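Local coordinates for protein shikimate kinase (Bacteroides thetaiotaomicron, PDB 3VAA) that probably phosphorylates the 3-hydroxyl group of shikimate with ATP, a magnesium-dependent step on the pathway to chorismate, at residues R27-L41 with M112-V126. Residues are numbered along the deposited sequence; the frame is centred on the assembly and turned at random.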
loop_
_atom_site.group_PDB
_atom_site.type_symbol
_atom_site.label_atom_id
_atom_site.label_comp_id
_atom_site.label_asym_id
_atom_site.label_seq_id
_atom_site.Cartn_x
_atom_site.Cartn_y
_atom_site.Cartn_z
ATOM N N ARG A 27 7.877 -2.857 -13.325
ATOM C CA ARG A 27 7.642 -3.456 -11.999
ATOM C C ARG A 27 7.536 -2.313 -10.988
ATOM O O ARG A 27 8.538 -1.662 -10.640
ATOM C CB ARG A 27 8.721 -4.457 -11.589
ATOM C CG ARG A 27 8.464 -5.149 -10.223
ATOM C CD ARG A 27 9.656 -5.981 -9.837
ATOM N NE ARG A 27 9.846 -7.077 -10.761
ATOM C CZ ARG A 27 11.012 -7.503 -11.239
ATOM N NH1 ARG A 27 12.164 -6.908 -10.942
ATOM N NH2 ARG A 27 11.019 -8.540 -12.055
ATOM N N ILE A 28 6.308 -2.059 -10.541
ATOM C CA ILE A 28 6.018 -0.975 -9.610
ATOM C C ILE A 28 5.529 -1.494 -8.266
ATOM O O ILE A 28 4.720 -2.427 -8.212
ATOM C CB ILE A 28 4.859 -0.058 -10.183
ATOM C CG1 ILE A 28 5.127 0.361 -11.628
ATOM C CG2 ILE A 28 4.626 1.161 -9.273
ATOM C CD1 ILE A 28 6.359 1.134 -11.819
ATOM N N PHE A 29 6.035 -0.917 -7.175
ATOM C CA PHE A 29 5.565 -1.271 -5.828
ATOM C C PHE A 29 4.879 -0.031 -5.244
ATOM O O PHE A 29 5.450 1.040 -5.263
ATOM C CB PHE A 29 6.706 -1.639 -4.892
ATOM C CG PHE A 29 7.431 -2.884 -5.258
ATOM C CD1 PHE A 29 6.918 -4.113 -4.922
ATOM C CD2 PHE A 29 8.674 -2.820 -5.896
ATOM C CE1 PHE A 29 7.598 -5.259 -5.232
ATOM C CE2 PHE A 29 9.366 -3.971 -6.215
ATOM C CZ PHE A 29 8.827 -5.185 -5.904
ATOM N N LEU A 30 3.668 -0.199 -4.719
ATOM C CA LEU A 30 2.962 0.899 -4.071
ATOM C C LEU A 30 2.951 0.632 -2.576
ATOM O O LEU A 30 2.658 -0.492 -2.116
ATOM C CB LEU A 30 1.533 1.049 -4.608
ATOM C CG LEU A 30 1.411 1.199 -6.129
ATOM C CD1 LEU A 30 -0.064 1.241 -6.561
ATOM C CD2 LEU A 30 2.157 2.404 -6.665
ATOM N N THR A 31 3.282 1.675 -1.818
ATOM C CA THR A 31 3.365 1.612 -0.384
ATOM C C THR A 31 2.589 2.783 0.225
ATOM O O THR A 31 2.362 3.815 -0.430
ATOM C CB THR A 31 4.828 1.680 0.109
ATOM O OG1 THR A 31 5.384 2.961 -0.191
ATOM C CG2 THR A 31 5.709 0.553 -0.535
ATOM N N GLY A 32 2.215 2.638 1.483
ATOM C CA GLY A 32 1.486 3.692 2.174
ATOM C C GLY A 32 0.498 3.111 3.157
ATOM O O GLY A 32 0.338 1.898 3.253
ATOM N N TYR A 33 -0.183 3.994 3.885
ATOM C CA TYR A 33 -1.084 3.565 4.940
ATOM C C TYR A 33 -2.431 3.138 4.403
ATOM O O TYR A 33 -2.760 3.431 3.252
ATOM C CB TYR A 33 -1.261 4.742 5.921
ATOM C CG TYR A 33 -1.838 4.402 7.272
ATOM C CD1 TYR A 33 -1.215 3.483 8.118
ATOM C CD2 TYR A 33 -2.997 5.031 7.731
ATOM C CE1 TYR A 33 -1.746 3.181 9.360
ATOM C CE2 TYR A 33 -3.519 4.748 8.983
ATOM C CZ TYR A 33 -2.897 3.819 9.790
ATOM O OH TYR A 33 -3.442 3.556 11.022
ATOM N N MET A 34 -3.197 2.425 5.220
ATOM C CA MET A 34 -4.576 2.112 4.857
ATOM C C MET A 34 -5.304 3.426 4.569
ATOM O O MET A 34 -5.133 4.432 5.290
ATOM C CB MET A 34 -5.315 1.360 5.975
ATOM C CG MET A 34 -5.365 2.065 7.305
ATOM S SD MET A 34 -6.419 1.189 8.474
ATOM C CE MET A 34 -6.171 2.115 9.969
ATOM N N GLY A 35 -6.107 3.418 3.509
ATOM C CA GLY A 35 -6.852 4.593 3.112
ATOM C C GLY A 35 -6.139 5.475 2.122
ATOM O O GLY A 35 -6.758 6.370 1.557
ATOM N N ALA A 36 -4.842 5.231 1.897
ATOM C CA ALA A 36 -4.043 6.074 0.978
ATOM C C ALA A 36 -4.453 5.971 -0.483
ATOM O O ALA A 36 -4.220 6.889 -1.248
ATOM C CB ALA A 36 -2.554 5.766 1.122
ATOM N N GLY A 37 -5.070 4.861 -0.860
ATOM C CA GLY A 37 -5.495 4.639 -2.246
ATOM C C GLY A 37 -4.665 3.655 -3.046
ATOM O O GLY A 37 -4.693 3.682 -4.271
ATOM N N LYS A 38 -3.936 2.763 -2.364
ATOM C CA LYS A 38 -3.101 1.776 -3.055
ATOM C C LYS A 38 -3.890 0.906 -4.030
ATOM O O LYS A 38 -3.435 0.662 -5.140
ATOM C CB LYS A 38 -2.331 0.915 -2.041
ATOM C CG LYS A 38 -1.349 1.720 -1.191
ATOM C CD LYS A 38 -0.679 0.861 -0.092
ATOM C CE LYS A 38 -1.650 0.384 0.961
ATOM N NZ LYS A 38 -0.929 -0.231 2.058
ATOM N N THR A 39 -5.089 0.474 -3.642
ATOM C CA THR A 39 -5.918 -0.340 -4.526
ATOM C C THR A 39 -6.534 0.510 -5.636
ATOM O O THR A 39 -6.485 0.152 -6.829
ATOM C CB THR A 39 -7.007 -1.078 -3.718
ATOM O OG1 THR A 39 -6.355 -1.957 -2.791
ATOM C CG2 THR A 39 -7.934 -1.894 -4.640
ATOM N N THR A 40 -7.116 1.635 -5.250
ATOM C CA THR A 40 -7.757 2.531 -6.214
ATOM C C THR A 40 -6.777 3.014 -7.297
ATOM O O THR A 40 -7.029 2.884 -8.495
ATOM C CB THR A 40 -8.381 3.732 -5.472
ATOM O OG1 THR A 40 -9.419 3.248 -4.619
ATOM C CG2 THR A 40 -8.988 4.782 -6.459
ATOM N N LEU A 41 -5.674 3.606 -6.872
ATOM C CA LEU A 41 -4.693 4.122 -7.812
ATOM C C LEU A 41 -3.968 2.989 -8.517
ATOM O O LEU A 41 -3.740 3.050 -9.721
ATOM C CB LEU A 41 -3.689 5.023 -7.086
ATOM C CG LEU A 41 -2.614 5.609 -7.998
ATOM C CD1 LEU A 41 -3.224 6.389 -9.160
ATOM C CD2 LEU A 41 -1.690 6.520 -7.197
ATOM N N MET A 112 11.788 -2.471 2.339
ATOM C CA MET A 112 11.778 -1.222 1.571
ATOM C C MET A 112 13.006 -1.151 0.677
ATOM O O MET A 112 12.900 -0.823 -0.499
ATOM C CB MET A 112 11.694 0.011 2.469
ATOM C CG MET A 112 11.566 1.355 1.680
ATOM S SD MET A 112 10.147 1.430 0.553
ATOM C CE MET A 112 9.120 0.722 1.673
ATOM N N GLU A 113 14.165 -1.499 1.227
ATOM C CA GLU A 113 15.404 -1.474 0.473
ATOM C C GLU A 113 15.302 -2.471 -0.692
ATOM O O GLU A 113 15.753 -2.194 -1.812
ATOM C CB GLU A 113 16.560 -1.794 1.414
ATOM C CG GLU A 113 17.918 -1.921 0.793
ATOM C CD GLU A 113 18.941 -2.417 1.809
ATOM O OE1 GLU A 113 19.473 -1.590 2.576
ATOM O OE2 GLU A 113 19.209 -3.638 1.837
ATOM N N PHE A 114 14.676 -3.617 -0.430
ATOM C CA PHE A 114 14.502 -4.652 -1.437
ATOM C C PHE A 114 13.588 -4.205 -2.568
ATOM O O PHE A 114 13.918 -4.356 -3.759
ATOM C CB PHE A 114 14.038 -5.945 -0.777
ATOM C CG PHE A 114 13.708 -7.033 -1.751
ATOM C CD1 PHE A 114 14.718 -7.760 -2.363
ATOM C CD2 PHE A 114 12.395 -7.342 -2.030
ATOM C CE1 PHE A 114 14.407 -8.770 -3.278
ATOM C CE2 PHE A 114 12.060 -8.348 -2.928
ATOM C CZ PHE A 114 13.077 -9.072 -3.545
ATOM N N MET A 115 12.465 -3.599 -2.214
ATOM C CA MET A 115 11.566 -3.055 -3.209
ATOM C C MET A 115 12.294 -1.965 -4.028
ATOM O O MET A 115 12.190 -1.945 -5.255
ATOM C CB MET A 115 10.309 -2.492 -2.545
ATOM C CG MET A 115 9.348 -3.574 -2.113
ATOM S SD MET A 115 7.773 -2.958 -1.507
ATOM C CE MET A 115 8.166 -2.454 0.150
ATOM N N ASN A 116 13.045 -1.087 -3.359
ATOM C CA ASN A 116 13.784 -0.052 -4.083
ATOM C C ASN A 116 14.739 -0.640 -5.140
ATOM O O ASN A 116 14.837 -0.112 -6.245
ATOM C CB ASN A 116 14.540 0.886 -3.116
ATOM C CG ASN A 116 13.656 2.008 -2.557
ATOM O OD1 ASN A 116 12.747 2.488 -3.230
ATOM N ND2 ASN A 116 13.987 2.483 -1.363
ATOM N N ARG A 117 15.423 -1.727 -4.800
ATOM C CA ARG A 117 16.375 -2.377 -5.715
ATOM C C ARG A 117 15.727 -3.144 -6.857
ATOM O O ARG A 117 16.326 -3.271 -7.926
ATOM C CB ARG A 117 17.261 -3.386 -4.982
ATOM C CG ARG A 117 18.172 -2.824 -3.922
ATOM C CD ARG A 117 19.284 -3.837 -3.571
ATOM N NE ARG A 117 18.776 -5.153 -3.182
ATOM C CZ ARG A 117 18.493 -5.525 -1.935
ATOM N NH1 ARG A 117 18.644 -4.681 -0.919
ATOM N NH2 ARG A 117 18.041 -6.752 -1.701
ATOM N N THR A 118 14.523 -3.660 -6.646
ATOM C CA THR A 118 13.880 -4.523 -7.647
ATOM C C THR A 118 12.797 -3.886 -8.521
ATOM O O THR A 118 12.448 -4.451 -9.552
ATOM C CB THR A 118 13.306 -5.797 -7.017
ATOM O OG1 THR A 118 12.322 -5.461 -6.028
ATOM C CG2 THR A 118 14.427 -6.616 -6.361
ATOM N N GLY A 119 12.285 -2.720 -8.135
ATOM C CA GLY A 119 11.271 -2.055 -8.928
ATOM C C GLY A 119 11.136 -0.604 -8.536
ATOM O O GLY A 119 11.858 -0.136 -7.661
ATOM N N LYS A 120 10.238 0.104 -9.213
ATOM C CA LYS A 120 9.989 1.519 -8.946
ATOM C C LYS A 120 9.041 1.534 -7.772
ATOM O O LYS A 120 7.883 1.114 -7.897
ATOM C CB LYS A 120 9.358 2.215 -10.156
ATOM C CG LYS A 120 10.270 2.340 -11.386
ATOM C CD LYS A 120 9.498 2.920 -12.583
ATOM C CE LYS A 120 10.395 3.171 -13.817
ATOM N NZ LYS A 120 11.326 4.316 -13.617
ATOM N N THR A 121 9.515 2.062 -6.654
ATOM C CA THR A 121 8.763 2.069 -5.414
ATOM C C THR A 121 8.197 3.449 -5.121
ATOM O O THR A 121 8.902 4.439 -5.111
ATOM C CB THR A 121 9.661 1.518 -4.276
ATOM O OG1 THR A 121 10.100 0.202 -4.664
ATOM C CG2 THR A 121 8.906 1.431 -2.954
ATOM N N VAL A 122 6.881 3.497 -4.913
ATOM C CA VAL A 122 6.175 4.738 -4.687
ATOM C C VAL A 122 5.492 4.766 -3.326
ATOM O O VAL A 122 4.824 3.794 -2.934
ATOM C CB VAL A 122 5.057 4.911 -5.765
ATOM C CG1 VAL A 122 4.405 6.272 -5.669
ATOM C CG2 VAL A 122 5.597 4.691 -7.165
ATOM N N PHE A 123 5.692 5.856 -2.590
ATOM C CA PHE A 123 4.932 6.081 -1.370
ATOM C C PHE A 123 3.761 7.000 -1.690
ATOM O O PHE A 123 3.973 8.132 -2.164
ATOM C CB PHE A 123 5.807 6.660 -0.290
ATOM C CG PHE A 123 5.064 7.253 0.871
ATOM C CD1 PHE A 123 3.979 6.613 1.438
ATOM C CD2 PHE A 123 5.522 8.427 1.456
ATOM C CE1 PHE A 123 3.314 7.165 2.517
ATOM C CE2 PHE A 123 4.869 8.981 2.541
ATOM C CZ PHE A 123 3.766 8.349 3.075
ATOM N N LEU A 124 2.540 6.500 -1.472
ATOM C CA LEU A 124 1.326 7.305 -1.641
ATOM C C LEU A 124 1.159 8.132 -0.381
ATOM O O LEU A 124 0.665 7.652 0.644
ATOM C CB LEU A 124 0.068 6.456 -1.877
ATOM C CG LEU A 124 -0.102 5.877 -3.279
ATOM C CD1 LEU A 124 1.009 4.904 -3.621
ATOM C CD2 LEU A 124 -1.495 5.208 -3.404
ATOM N N ASN A 125 1.643 9.363 -0.458
ATOM C CA ASN A 125 1.594 10.302 0.624
ATOM C C ASN A 125 0.240 10.985 0.636
ATOM O O ASN A 125 -0.131 11.655 -0.327
ATOM C CB ASN A 125 2.719 11.338 0.417
ATOM C CG ASN A 125 2.723 12.433 1.477
ATOM O OD1 ASN A 125 2.438 12.182 2.649
ATOM N ND2 ASN A 125 3.071 13.638 1.066
ATOM N N VAL A 126 -0.481 10.788 1.728
ATOM C CA VAL A 126 -1.829 11.342 1.896
ATOM C C VAL A 126 -1.924 12.078 3.231
ATOM O O VAL A 126 -1.569 11.558 4.278
ATOM C CB VAL A 126 -2.877 10.248 1.776
ATOM C CG1 VAL A 126 -4.320 10.812 1.997
ATOM C CG2 VAL A 126 -2.776 9.575 0.386
HETATM O O HOH W 1 -0.055 6.829 3.307
#
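In the P-loop core of this kinase the central strand 27-31 runs parallel to its neighbour 120-125; Phe29 pairs with Thr121 and Thr31 with Phe123. Lys120, Val122 and Leu124 N donate to Arg27, Phe29 and Thr31 O, and Phe29 and Thr31 N donate back to Lys120 and Val122 O. Over the face carrying Phe29, helix 112-118 packs roughly antiparallel to strand 27-31. Met115 CG stands 3.7 Å from the centroid of the Phe29 ring, 10° off its normal, a CH-pi contact, while SD lies obliquely; a flexible thioether suits a flat ring here. The ring edge meets Gly119 N, where a CB would clash with Arg27 O and the ring. Met115 CE meets Thr31 CG2 tip to tip. Thr31 holds OG1 between its own N and carbonyl carbon (chi1 66°), donating to Val122 O at 2.9 Å from above the carbonyl plane; with Thr31 N, this puts two donors on one oxygen and satisfies a buried hydroxyl. Arg27 NH1 donates a hydrogen bond to Thr118 O at the helix end (2.8 Å), near the guanidinium plane and in the carbonyl plane. On the other face, Leu124, in one of two conformers, lies between Leu30, Ala36 and Leu41. Gly32 has backbone angles that would press a CB against the preceding carbonyl O. Lys38, a predicted ATP-binding residue, has NZ hydrogen-bonded to Gly32 O and Thr101 O. Backbone bonds thus fix the strand entering the loop, while Leu124, Val126 and a water joining Leu124 O to Tyr33 N set the loop against strand 120-125.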